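Thymine dioxygenase (Neurospora crassa, PDB 5C3Q) probably catalyses the iron- and 2-oxoglutarate-dependent oxidation of the methyl group of thymine, a substrate it binds beside 2-oxoglutarate. Local coordinates at residues Q227-G231 against P286-S290; H195-V199 against V211-E215; G46-N52 against N250-A256; F59-V63 against T150-F154. All coordinates share one frame; numbering follows the deposited sequence.

Contact 1 (Q227-G231 against P286-S290); sequences QDSRG and PPRYS. With AKG (2-oxoglutaric acid), chain F.
The Arg288 side chain runs out straight, with CG anti to the backbone N (chi1 173°), which carries its guanidinium to the amide of Gln227, a chain that is itself extended beyond CG. Arg288 NH2 gives a hydrogen bond to Gln227 OE1 at 3.0 Å. The oxygen lies in the guanidinium plane, while the amide stands nearly upright on it (85°). Gln227 is thus a second-shell residue that steadies a ligand-binding arginine. Arg288 NH2 also holds O3 of 2-oxoglutarate at 2.8 Å, and Arg288 NH1 holds O4 at 2.9 Å. Ser290 OG donates to the same O4 at 2.7 Å. Arg288 and Ser290 form the Arg-X-Ser motif of this dioxygenase family, on a strand of the double-stranded beta-helix. A lysine in place of Arg288 would probably lose the two-pronged grip on the carboxylate and leave Gln227 OE1 without this donor. Farther along, Tyr289 N meets Asp228 OD2 from above the carboxylate plane at 2.8 Å, almost straight (176°). Asp228 OD1 accepts from Arg230 N, which makes an Asx turn. Arg230 NE bonds to Pro287 O at 3.1 Å, and Pro286 CB sits over the centre of the Arg230 guanidinium.

Contact 2 (H195-V199 against V211-E215); sequences HYPAV and VRAGE. With AKG (2-oxoglutaric acid), chain F.
Tyr196 and Arg212 are the closest backbone positions, with CA atoms 6.7 Å apart, and side chains bridge the gap. The Arg212 chain is extended from CG to NE and crosses Tyr196 at a slant. Its CB touches Tyr196 CD2 at 3.5 Å. Farther out, Tyr196 CB lies over a face of the guanidinium, 3.5 Å from Arg212 NE. Arg212 O meets the ring edge in plane, 3.4 Å from Tyr196 CE2. The contact joins the two sheets of the double-stranded beta-helix: strand 190-200 lies in the large sheet and strand 213-216 in the small one. A classic beta bulge sets Arg212 and Ala213 together against Val275 of the next strand. Tyr196 CG is anti to the carbonyl carbon (chi1 -58°), and the ring reaches in to the co-substrate, where Tyr196 OH donates to O4 of 2-oxoglutarate at 2.7 Å. Ala213 CB packs at the ring edge, 3.8 Å from Tyr196 OH. At the other end, Arg212 NH2 bonds to Pro197 O at 3.2 Å, from well above the carbonyl plane. That NH2 also bonds to Pro286 O. A water accepts from Arg212 NE and donates to Pro197 O.

Contact 3 (G46-N52 against N250-A256); sequences GFIYLKN and NTVVVNA
Phe47 and Asn255 form the tightest side-chain pair here: Asn255 CB stands 3.3 Å from the centroid of the Phe47 ring, over its face. The Asn255 amide is close to parallel with that ring, 15° apart. Two residues along, Val253 CG2 sits over the Tyr49 ring in the same way, 3.8 Å from its centroid. The other branch, Val253 CG1, meets the edge of Phe47, 3.6 Å from CD2. On the opposite face of the sheet Ile48 packs on Val254, and Leu50 on Val252 and Val254, with Ile48 and Val254 also touching Phe42 of helix 28-44. Two pairs of backbone bonds fix this stretch. Ile48 N to Val254 O is 2.8 Å, and Leu50 N to Val252 O is 2.9 Å. The end at Lys51, Asn52 and Asn250 is looser. The Lys51 chain leads away, and a water bridges the two segments there, accepting from Asn52 N at 2.8 Å and donating to Asn250 O. The tight end faces the metal. Asn255 ND2 bonds to Asp218 OD2, and the Phe47 ring meets His273 edge-to-face. Both partners bind the nickel. Strand 47-51 extends the large double-stranded beta-helix sheet beside strand 251-256, and the pair supplies second-shell residues to the metal site.

Contact 4 (F59-V63 against T150-F154); sequences FREHV and TMNNF. With EDO (1,2-ethanediol), chain L.
Thr150 OG1 is held twice: His62 NE2 donates to it at 3.2 Å, and it also bonds to Gly146 O, just ahead of its helix. The bond from His62 is bent (137°), and the hydroxyl lies somewhat out of the imidazole plane. This is a packed pair of helices, 57-71 and 147-173, their segments crossing at 133° between N-to-C directions, with axes 10.6 Å apart. Together they lie against the large sheet of the double-stranded beta-helix, where Val63 and Phe154 touch Ile291. Phe59 points its ring across to the other helix because its CG is trans to N (chi1 -178°). Its CZ comes 3.6 Å from Asn153 ND2, and its CE2 meets the edge of the Phe154 ring, 3.8 Å from CD1. The two methyls of Val63 have different partners. CG2 touches Thr150 CG2 at 3.7 Å, and CG1 sits over the centre of the Phe154 ring, 4.1 Å from the centroid, as a CH-pi contact. Arg60 turns away from this interface. Its extended chain carries NH2 to Thr251 O and to O1 of a bound ethanediol, 2.8 Å from Arg60 NH2 and in the guanidinium plane. A leucine in place of Arg60 is likely to leave Thr251 O without this donor and cut a tie between helix and sheet. The Met151 chain bends at chi2 and brings its methyl CE back to the partner helix, 3.6 Å from Val63 O.

In the fold
Contacts 1, 2 and 3 all reach the large sheet, and contact 4 lies on the helices packed against it. Contacts 2 and 3 are buried. Contacts 1 and 4 are only partly so. Contacts 1 and 2 lie on neighbouring strands, 284-295 and 190-200, and hold one end of the same 2-oxoglutarate, so their chemistry is polar and charged. Contact 3 is regular backbone pairing with apolar side chains, and its polar end serves the metal instead. Contact 4 is mostly aromatic and aliphatic, about 17 Å from contact 1 between centres. It touches contact 3 through Arg60. Contacts 2 and 4 do not touch.

Contact 1 (Q227-G231 against P286-S290)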
loop_
_atom_site.group_PDB
_atom_site.type_symbol
_atom_site.label_atom_id
_atom_site.label_comp_id
_atom_site.label_asym_id
_atom_site.label_seq_id
_atom_site.Cartn_x
_atom_site.Cartn_y
_atom_site.Cartn_z
ATOM N N GLN A 227 9.004 3.063 2.498
ATOM C CA GLN A 227 10.072 2.156 2.069
ATOM C C GLN A 227 11.422 2.622 2.607
ATOM O O GLN A 227 11.636 3.821 2.819
ATOM C CB GLN A 227 10.108 2.016 0.539
ATOM C CG GLN A 227 10.456 3.278 -0.245
ATOM C CD GLN A 227 10.529 3.040 -1.750
ATOM O OE1 GLN A 227 10.751 1.918 -2.205
ATOM N NE2 GLN A 227 10.355 4.102 -2.529
ATOM N N ASP A 228 12.313 1.664 2.856
ATOM C CA ASP A 228 13.699 1.970 3.205
ATOM C C ASP A 228 14.453 2.375 1.930
ATOM O O ASP A 228 13.828 2.653 0.906
ATOM C CB ASP A 228 14.367 0.793 3.955
ATOM C CG ASP A 228 14.499 -0.476 3.110
ATOM O OD1 ASP A 228 14.310 -0.441 1.871
ATOM O OD2 ASP A 228 14.797 -1.535 3.706
ATOM N N SER A 229 15.782 2.406 1.987
ATOM C CA SER A 229 16.590 2.935 0.887
ATOM C C SER A 229 17.094 1.876 -0.103
ATOM O O SER A 229 17.905 2.194 -0.974
ATOM C CB SER A 229 17.788 3.695 1.468
ATOM O OG SER A 229 18.633 2.815 2.192
ATOM N N ARG A 230 16.623 0.634 0.018
ATOM C CA ARG A 230 17.129 -0.467 -0.824
ATOM C C ARG A 230 16.734 -0.355 -2.289
ATOM O O ARG A 230 17.525 -0.682 -3.171
ATOM C CB ARG A 230 16.639 -1.825 -0.309
ATOM C CG ARG A 230 17.070 -2.175 1.103
ATOM C CD ARG A 230 18.575 -2.122 1.272
ATOM N NE ARG A 230 18.977 -2.608 2.588
ATOM C CZ ARG A 230 20.180 -2.426 3.125
ATOM N NH1 ARG A 230 21.126 -1.754 2.472
ATOM N NH2 ARG A 230 20.437 -2.910 4.331
ATOM N N GLY A 231 15.503 0.081 -2.543
ATOM C CA GLY A 231 14.977 0.144 -3.903
ATOM C C GLY A 231 14.342 -1.170 -4.330
ATOM O O GLY A 231 14.389 -2.159 -3.594
ATOM N N PRO A 286 20.778 -7.036 0.211
ATOM C CA PRO A 286 20.469 -7.072 1.646
ATOM C C PRO A 286 18.962 -7.137 1.921
ATOM O O PRO A 286 18.166 -7.011 0.993
ATOM C CB PRO A 286 21.056 -5.756 2.181
ATOM C CG PRO A 286 21.883 -5.184 1.078
ATOM C CD PRO A 286 21.349 -5.744 -0.201
ATOM N N PRO A 287 18.571 -7.340 3.191
ATOM C CA PRO A 287 17.144 -7.338 3.511
ATOM C C PRO A 287 16.478 -6.004 3.169
ATOM O O PRO A 287 17.078 -4.950 3.382
ATOM C CB PRO A 287 17.124 -7.570 5.027
ATOM C CG PRO A 287 18.443 -8.187 5.346
ATOM C CD PRO A 287 19.401 -7.566 4.386
ATOM N N ARG A 288 15.265 -6.059 2.625
ATOM C CA ARG A 288 14.468 -4.861 2.375
ATOM C C ARG A 288 13.248 -4.846 3.301
ATOM O O ARG A 288 12.536 -5.849 3.432
ATOM C CB ARG A 288 14.029 -4.790 0.907
ATOM C CG ARG A 288 13.053 -3.663 0.588
ATOM C CD ARG A 288 12.887 -3.464 -0.910
ATOM N NE ARG A 288 12.124 -2.256 -1.227
ATOM C CZ ARG A 288 10.793 -2.160 -1.225
ATOM N NH1 ARG A 288 10.030 -3.203 -0.915
ATOM N NH2 ARG A 288 10.217 -0.999 -1.531
ATOM N N TYR A 289 13.022 -3.703 3.942
ATOM C CA TYR A 289 11.850 -3.496 4.781
ATOM C C TYR A 289 10.978 -2.421 4.182
ATOM O O TYR A 289 11.464 -1.370 3.755
ATOM C CB TYR A 289 12.250 -3.074 6.191
ATOM C CG TYR A 289 12.987 -4.144 6.937
ATOM C CD1 TYR A 289 12.298 -5.124 7.638
ATOM C CD2 TYR A 289 14.375 -4.187 6.931
ATOM C CE1 TYR A 289 12.971 -6.122 8.319
ATOM C CE2 TYR A 289 15.063 -5.180 7.611
ATOM C CZ TYR A 289 14.355 -6.144 8.302
ATOM O OH TYR A 289 15.029 -7.131 8.974
ATOM N N SER A 290 9.681 -2.690 4.150
ATOM C CA SER A 290 8.705 -1.664 3.842
ATOM C C SER A 290 7.474 -1.866 4.709
ATOM O O SER A 290 7.291 -2.921 5.335
ATOM C CB SER A 290 8.335 -1.681 2.354
ATOM O OG SER A 290 7.678 -2.883 1.998
HETATM C C1 AKG F . 2.008 -4.114 -1.326
HETATM O O1 AKG F . 0.851 -4.039 -1.818
HETATM O O2 AKG F . 2.231 -4.745 -0.273
HETATM C C2 AKG F . 3.132 -3.454 -2.010
HETATM O O5 AKG F . 2.966 -2.971 -3.127
HETATM C C3 AKG F . 4.486 -3.384 -1.330
HETATM C C4 AKG F . 5.455 -2.521 -2.135
HETATM C C5 AKG F . 6.782 -2.368 -1.430
HETATM O O3 AKG F . 7.469 -1.361 -1.699
HETATM O O4 AKG F . 7.166 -3.239 -0.619
HETATM O O HOH W 1 13.300 0.462 -0.844
HETATM O O HOH W 2 18.001 -3.760 5.668
#

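Contact 2 (H195-V199 against V211-E215)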
loop_
_atom_site.group_PDB
_atom_site.type_symbol
_atom_site.label_atom_id
_atom_site.label_comp_id
_atom_site.label_asym_id
_atom_site.label_seq_id
_atom_site.Cartn_x
_atom_site.Cartn_y
_atom_site.Cartn_z
ATOM N N HIS A 195 8.816 -7.698 5.099
ATOM C CA HIS A 195 10.233 -7.996 5.138
ATOM C C HIS A 195 10.580 -8.863 3.934
ATOM O O HIS A 195 10.012 -9.939 3.746
ATOM C CB HIS A 195 10.593 -8.698 6.448
ATOM C CG HIS A 195 11.965 -9.291 6.459
ATOM N ND1 HIS A 195 12.197 -10.615 6.758
ATOM C CD2 HIS A 195 13.176 -8.745 6.197
ATOM C CE1 HIS A 195 13.493 -10.859 6.687
ATOM N NE2 HIS A 195 14.109 -9.741 6.347
ATOM N N TYR A 196 11.494 -8.369 3.107
ATOM C CA TYR A 196 11.988 -9.114 1.961
ATOM C C TYR A 196 13.392 -9.593 2.324
ATOM O O TYR A 196 14.325 -8.794 2.337
ATOM C CB TYR A 196 12.027 -8.220 0.718
ATOM C CG TYR A 196 10.695 -7.608 0.337
ATOM C CD1 TYR A 196 10.282 -6.388 0.868
ATOM C CD2 TYR A 196 9.849 -8.246 -0.563
ATOM C CE1 TYR A 196 9.057 -5.829 0.518
ATOM C CE2 TYR A 196 8.633 -7.692 -0.925
ATOM C CZ TYR A 196 8.241 -6.484 -0.382
ATOM O OH TYR A 196 7.031 -5.942 -0.751
ATOM N N PRO A 197 13.547 -10.891 2.654
ATOM C CA PRO A 197 14.849 -11.378 3.129
ATOM C C PRO A 197 16.012 -11.123 2.172
ATOM O O PRO A 197 15.818 -11.007 0.958
ATOM C CB PRO A 197 14.631 -12.890 3.284
ATOM C CG PRO A 197 13.167 -13.050 3.475
ATOM C CD PRO A 197 12.526 -11.954 2.671
ATOM N N ALA A 198 17.213 -11.025 2.735
ATOM C CA ALA A 198 18.423 -10.947 1.939
ATOM C C ALA A 198 18.415 -12.112 0.966
ATOM O O ALA A 198 18.082 -13.234 1.343
ATOM C CB ALA A 198 19.656 -11.007 2.829
ATOM N N VAL A 199 18.754 -11.844 -0.290
ATOM C CA VAL A 199 18.723 -12.874 -1.321
ATOM C C VAL A 199 19.870 -12.674 -2.306
ATOM O O VAL A 199 20.194 -11.543 -2.672
ATOM C CB VAL A 199 17.358 -12.890 -2.052
ATOM C CG1 VAL A 199 17.018 -11.518 -2.632
ATOM C CG2 VAL A 199 17.329 -13.966 -3.132
ATOM N N VAL A 211 10.344 -12.646 -8.462
ATOM C CA VAL A 211 10.289 -11.269 -7.943
ATOM C C VAL A 211 10.181 -11.238 -6.419
ATOM O O VAL A 211 10.055 -12.278 -5.770
ATOM C CB VAL A 211 9.139 -10.451 -8.576
ATOM C CG1 VAL A 211 9.355 -10.312 -10.074
ATOM C CG2 VAL A 211 7.778 -11.073 -8.285
ATOM N N ARG A 212 10.265 -10.035 -5.853
ATOM C CA ARG A 212 10.069 -9.842 -4.420
ATOM C C ARG A 212 8.583 -9.646 -4.105
ATOM O O ARG A 212 8.087 -10.177 -3.113
ATOM C CB ARG A 212 10.924 -8.676 -3.902
ATOM C CG ARG A 212 12.304 -9.127 -3.440
ATOM C CD ARG A 212 13.170 -7.983 -2.933
ATOM N NE ARG A 212 14.212 -8.466 -2.025
ATOM C CZ ARG A 212 15.251 -7.754 -1.593
ATOM N NH1 ARG A 212 15.434 -6.494 -1.981
ATOM N NH2 ARG A 212 16.121 -8.312 -0.760
ATOM N N ALA A 213 7.884 -8.890 -4.952
ATOM C CA ALA A 213 6.423 -8.764 -4.880
ATOM C C ALA A 213 5.828 -8.719 -6.284
ATOM O O ALA A 213 6.186 -7.857 -7.082
ATOM C CB ALA A 213 6.019 -7.523 -4.102
ATOM N N GLY A 214 4.912 -9.644 -6.576
ATOM C CA GLY A 214 4.291 -9.734 -7.897
ATOM C C GLY A 214 3.493 -8.498 -8.270
ATOM O O GLY A 214 2.964 -7.803 -7.399
ATOM N N GLU A 215 3.410 -8.223 -9.571
ATOM C CA GLU A 215 2.656 -7.080 -10.064
ATOM C C GLU A 215 1.184 -7.161 -9.654
ATOM O O GLU A 215 0.574 -8.235 -9.654
ATOM C CB GLU A 215 2.793 -6.929 -11.585
ATOM C CG GLU A 215 2.213 -8.061 -12.422
ATOM C CD GLU A 215 2.340 -7.800 -13.913
ATOM O OE1 GLU A 215 3.340 -7.183 -14.331
ATOM O OE2 GLU A 215 1.444 -8.221 -14.676
HETATM C C1 AKG F . 2.008 -4.114 -1.326
HETATM O O1 AKG F . 0.851 -4.039 -1.818
HETATM O O2 AKG F . 2.231 -4.745 -0.273
HETATM C C2 AKG F . 3.132 -3.454 -2.010
HETATM O O5 AKG F . 2.966 -2.971 -3.127
HETATM C C3 AKG F . 4.486 -3.384 -1.330
HETATM C C4 AKG F . 5.455 -2.521 -2.135
HETATM C C5 AKG F . 6.782 -2.368 -1.430
HETATM O O3 AKG F . 7.469 -1.361 -1.699
HETATM O O4 AKG F . 7.166 -3.239 -0.619
HETATM O O HOH W 3 13.712 -11.026 -0.785
#

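Contact 3 (G46-N52 against N250-A256)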
loop_
_atom_site.group_PDB
_atom_site.type_symbol
_atom_site.label_atom_id
_atom_site.label_comp_id
_atom_site.label_asym_id
_atom_site.label_seq_id
_atom_site.Cartn_x
_atom_site.Cartn_y
_atom_site.Cartn_z
ATOM N N GLY A 46 -1.428 8.142 -10.672
ATOM C CA GLY A 46 -2.013 7.288 -9.643
ATOM C C GLY A 46 -1.148 7.187 -8.401
ATOM O O GLY A 46 -1.539 6.546 -7.425
ATOM N N PHE A 47 0.015 7.842 -8.445
ATOM C CA PHE A 47 1.043 7.786 -7.411
ATOM C C PHE A 47 1.546 9.202 -7.135
ATOM O O PHE A 47 1.673 10.004 -8.065
ATOM C CB PHE A 47 2.238 6.960 -7.905
ATOM C CG PHE A 47 2.182 5.506 -7.535
ATOM C CD1 PHE A 47 1.337 4.632 -8.209
ATOM C CD2 PHE A 47 2.997 5.004 -6.539
ATOM C CE1 PHE A 47 1.292 3.287 -7.870
ATOM C CE2 PHE A 47 2.957 3.658 -6.195
ATOM C CZ PHE A 47 2.107 2.801 -6.868
ATOM N N ILE A 48 1.822 9.505 -5.864
ATOM C CA ILE A 48 2.568 10.710 -5.478
ATOM C C ILE A 48 3.587 10.364 -4.381
ATOM O O ILE A 48 3.492 9.305 -3.751
ATOM C CB ILE A 48 1.634 11.840 -4.984
ATOM C CG1 ILE A 48 0.907 11.427 -3.694
ATOM C CG2 ILE A 48 0.627 12.207 -6.071
ATOM C CD1 ILE A 48 0.058 12.525 -3.085
ATOM N N TYR A 49 4.572 11.238 -4.185
ATOM C CA TYR A 49 5.432 11.190 -2.998
ATOM C C TYR A 49 5.063 12.387 -2.137
ATOM O O TYR A 49 4.946 13.506 -2.650
ATOM C CB TYR A 49 6.913 11.325 -3.348
ATOM C CG TYR A 49 7.630 10.106 -3.891
ATOM C CD1 TYR A 49 7.091 9.340 -4.917
ATOM C CD2 TYR A 49 8.904 9.772 -3.425
ATOM C CE1 TYR A 49 7.781 8.253 -5.438
ATOM C CE2 TYR A 49 9.601 8.690 -3.936
ATOM C CZ TYR A 49 9.040 7.935 -4.942
ATOM O OH TYR A 49 9.735 6.859 -5.452
ATOM N N LEU A 50 4.900 12.159 -0.839
ATOM C CA LEU A 50 4.702 13.239 0.115
ATOM C C LEU A 50 5.906 13.369 1.023
ATOM O O LEU A 50 6.423 12.370 1.518
ATOM C CB LEU A 50 3.460 12.991 0.969
ATOM C CG LEU A 50 2.114 12.986 0.249
ATOM C CD1 LEU A 50 1.010 12.712 1.255
ATOM C CD2 LEU A 50 1.870 14.301 -0.481
ATOM N N LYS A 51 6.343 14.608 1.237
ATOM C CA LYS A 51 7.363 14.930 2.233
ATOM C C LYS A 51 6.742 15.821 3.308
ATOM O O LYS A 51 5.652 16.368 3.118
ATOM C CB LYS A 51 8.576 15.618 1.585
ATOM C CG LYS A 51 8.274 16.923 0.859
ATOM C CD LYS A 51 9.453 17.395 0.015
ATOM C CE LYS A 51 10.512 18.105 0.840
ATOM N NZ LYS A 51 11.694 18.458 0.001
ATOM N N ASN A 52 7.439 15.948 4.434
ATOM C CA ASN A 52 6.976 16.745 5.575
ATOM C C ASN A 52 5.556 16.405 6.001
ATOM O O ASN A 52 4.705 17.287 6.154
ATOM C CB ASN A 52 7.115 18.240 5.278
ATOM C CG ASN A 52 8.551 18.642 5.004
ATOM O OD1 ASN A 52 9.484 17.996 5.474
ATOM N ND2 ASN A 52 8.735 19.701 4.233
ATOM N N ASN A 250 12.840 10.164 3.992
ATOM C CA ASN A 250 11.705 10.753 4.698
ATOM C C ASN A 250 10.543 11.186 3.803
ATOM O O ASN A 250 9.926 12.229 4.024
ATOM C CB ASN A 250 12.176 11.907 5.591
ATOM C CG ASN A 250 13.111 11.443 6.699
ATOM O OD1 ASN A 250 12.992 10.324 7.208
ATOM N ND2 ASN A 250 14.043 12.297 7.074
ATOM N N THR A 251 10.240 10.371 2.797
ATOM C CA THR A 251 9.017 10.537 2.022
ATOM C C THR A 251 8.118 9.337 2.259
ATOM O O THR A 251 8.571 8.285 2.717
ATOM C CB THR A 251 9.284 10.657 0.508
ATOM O OG1 THR A 251 9.964 9.483 0.040
ATOM C CG2 THR A 251 10.119 11.900 0.195
ATOM N N VAL A 252 6.840 9.508 1.959
ATOM C CA VAL A 252 5.913 8.390 1.885
ATOM C C VAL A 252 5.378 8.360 0.464
ATOM O O VAL A 252 5.009 9.397 -0.097
ATOM C CB VAL A 252 4.769 8.480 2.930
ATOM C CG1 VAL A 252 3.991 9.785 2.823
ATOM C CG2 VAL A 252 3.826 7.288 2.803
ATOM N N VAL A 253 5.375 7.170 -0.127
ATOM C CA VAL A 253 4.815 6.981 -1.444
ATOM C C VAL A 253 3.333 6.682 -1.242
ATOM O O VAL A 253 2.974 5.771 -0.491
ATOM C CB VAL A 253 5.525 5.843 -2.200
ATOM C CG1 VAL A 253 4.910 5.637 -3.572
ATOM C CG2 VAL A 253 7.012 6.148 -2.333
ATOM N N VAL A 254 2.480 7.470 -1.892
ATOM C CA VAL A 254 1.038 7.307 -1.765
ATOM C C VAL A 254 0.435 6.988 -3.120
ATOM O O VAL A 254 0.682 7.693 -4.104
ATOM C CB VAL A 254 0.360 8.567 -1.195
ATOM C CG1 VAL A 254 -1.111 8.295 -0.921
ATOM C CG2 VAL A 254 1.054 9.031 0.079
ATOM N N ASN A 255 -0.343 5.914 -3.172
ATOM C CA ASN A 255 -1.028 5.541 -4.401
ATOM C C ASN A 255 -2.498 5.244 -4.174
ATOM O O ASN A 255 -2.886 4.720 -3.129
ATOM C CB ASN A 255 -0.342 4.344 -5.059
ATOM C CG ASN A 255 -0.446 3.080 -4.235
ATOM O OD1 ASN A 255 0.267 2.915 -3.248
ATOM N ND2 ASN A 255 -1.322 2.168 -4.647
ATOM N N ALA A 256 -3.314 5.573 -5.166
ATOM C CA ALA A 256 -4.736 5.282 -5.112
ATOM C C ALA A 256 -4.962 3.801 -5.386
ATOM O O ALA A 256 -4.242 3.201 -6.169
ATOM C CB ALA A 256 -5.485 6.126 -6.124
HETATM O O HOH W 4 -2.132 3.776 -7.887
HETATM O O HOH W 5 9.914 14.775 4.862
#

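Contact 4 (F59-V63 against T150-F154)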
loop_
_atom_site.group_PDB
_atom_site.type_symbol
_atom_site.label_atom_id
_atom_site.label_comp_id
_atom_site.label_asym_id
_atom_site.label_seq_id
_atom_site.Cartn_x
_atom_site.Cartn_y
_atom_site.Cartn_z
ATOM N N PHE A 59 10.135 8.520 14.871
ATOM C CA PHE A 59 9.116 7.518 15.188
ATOM C C PHE A 59 9.022 6.464 14.082
ATOM O O PHE A 59 8.927 5.275 14.377
ATOM C CB PHE A 59 7.742 8.151 15.445
ATOM C CG PHE A 59 6.679 7.148 15.818
ATOM C CD1 PHE A 59 6.843 6.323 16.926
ATOM C CD2 PHE A 59 5.527 7.014 15.056
ATOM C CE1 PHE A 59 5.878 5.390 17.269
ATOM C CE2 PHE A 59 4.555 6.086 15.397
ATOM C CZ PHE A 59 4.732 5.271 16.504
ATOM N N ARG A 60 9.065 6.897 12.821
ATOM C CA ARG A 60 9.073 5.966 11.680
ATOM C C ARG A 60 10.262 5.005 11.753
ATOM O O ARG A 60 10.119 3.809 11.509
ATOM C CB ARG A 60 9.112 6.729 10.351
ATOM C CG ARG A 60 9.468 5.871 9.140
ATOM C CD ARG A 60 9.478 6.700 7.870
ATOM N NE ARG A 60 9.919 5.946 6.699
ATOM C CZ ARG A 60 9.875 6.401 5.445
ATOM N NH1 ARG A 60 10.302 5.635 4.450
ATOM N NH2 ARG A 60 9.403 7.615 5.175
ATOM N N GLU A 61 11.433 5.542 12.081
ATOM C CA GLU A 61 12.642 4.733 12.242
ATOM C C GLU A 61 12.455 3.670 13.336
ATOM O O GLU A 61 12.820 2.510 13.155
ATOM C CB GLU A 61 13.830 5.637 12.577
ATOM C CG GLU A 61 15.191 5.020 12.312
ATOM C CD GLU A 61 16.331 5.976 12.614
ATOM O OE1 GLU A 61 16.172 7.202 12.397
ATOM O OE2 GLU A 61 17.394 5.502 13.065
ATOM N N HIS A 62 11.873 4.083 14.458
ATOM C CA HIS A 62 11.540 3.177 15.557
ATOM C C HIS A 62 10.553 2.086 15.116
ATOM O O HIS A 62 10.735 0.912 15.441
ATOM C CB HIS A 62 10.966 3.973 16.737
ATOM C CG HIS A 62 10.467 3.120 17.862
ATOM N ND1 HIS A 62 11.304 2.347 18.639
ATOM C CD2 HIS A 62 9.218 2.929 18.350
ATOM C CE1 HIS A 62 10.590 1.714 19.554
ATOM N NE2 HIS A 62 9.321 2.050 19.400
ATOM N N VAL A 63 9.523 2.476 14.368
ATOM C CA VAL A 63 8.530 1.524 13.861
ATOM C C VAL A 63 9.194 0.469 12.967
ATOM O O VAL A 63 8.914 -0.727 13.103
ATOM C CB VAL A 63 7.377 2.244 13.121
ATOM C CG1 VAL A 63 6.511 1.264 12.338
ATOM C CG2 VAL A 63 6.520 3.018 14.115
ATOM N N THR A 150 3.599 0.304 19.928
ATOM C CA THR A 150 4.224 0.976 18.794
ATOM C C THR A 150 3.341 0.903 17.546
ATOM O O THR A 150 3.076 1.923 16.906
ATOM C CB THR A 150 5.603 0.356 18.486
ATOM O OG1 THR A 150 6.486 0.585 19.592
ATOM C CG2 THR A 150 6.217 0.953 17.222
ATOM N N MET A 151 2.889 -0.303 17.212
ATOM C CA MET A 151 2.119 -0.531 15.989
ATOM C C MET A 151 0.716 0.069 16.045
ATOM O O MET A 151 0.223 0.565 15.037
ATOM C CB MET A 151 2.042 -2.028 15.669
ATOM C CG MET A 151 3.385 -2.637 15.301
ATOM S SD MET A 151 4.139 -1.789 13.901
ATOM C CE MET A 151 5.847 -2.289 14.060
ATOM N N ASN A 152 0.077 0.027 17.212
ATOM C CA ASN A 152 -1.225 0.683 17.386
ATOM C C ASN A 152 -1.119 2.203 17.268
ATOM O O ASN A 152 -1.980 2.844 16.665
ATOM C CB ASN A 152 -1.859 0.300 18.727
ATOM C CG ASN A 152 -2.512 -1.067 18.690
ATOM O OD1 ASN A 152 -2.837 -1.587 17.623
ATOM N ND2 ASN A 152 -2.714 -1.655 19.861
ATOM N N ASN A 153 -0.062 2.765 17.849
ATOM C CA ASN A 153 0.241 4.191 17.711
ATOM C C ASN A 153 0.438 4.545 16.241
ATOM O O ASN A 153 -0.177 5.481 15.733
ATOM C CB ASN A 153 1.500 4.538 18.516
ATOM C CG ASN A 153 1.778 6.029 18.579
ATOM O OD1 ASN A 153 1.078 6.842 17.977
ATOM N ND2 ASN A 153 2.810 6.398 19.320
ATOM N N PHE A 154 1.272 3.773 15.553
ATOM C CA PHE A 154 1.516 3.991 14.127
ATOM C C PHE A 154 0.233 3.854 13.306
ATOM O O PHE A 154 -0.027 4.673 12.425
ATOM C CB PHE A 154 2.582 3.028 13.609
ATOM C CG PHE A 154 3.073 3.355 12.227
ATOM C CD1 PHE A 154 3.807 4.511 11.994
ATOM C CD2 PHE A 154 2.811 2.506 11.163
ATOM C CE1 PHE A 154 4.263 4.816 10.725
ATOM C CE2 PHE A 154 3.266 2.805 9.890
ATOM C CZ PHE A 154 3.996 3.961 9.672
HETATM C C1 EDO L . 9.316 9.951 7.713
HETATM O O1 EDO L . 8.239 9.452 6.913
HETATM C C2 EDO L . 9.164 11.453 7.853
HETATM O O2 EDO L . 7.809 11.758 8.193
#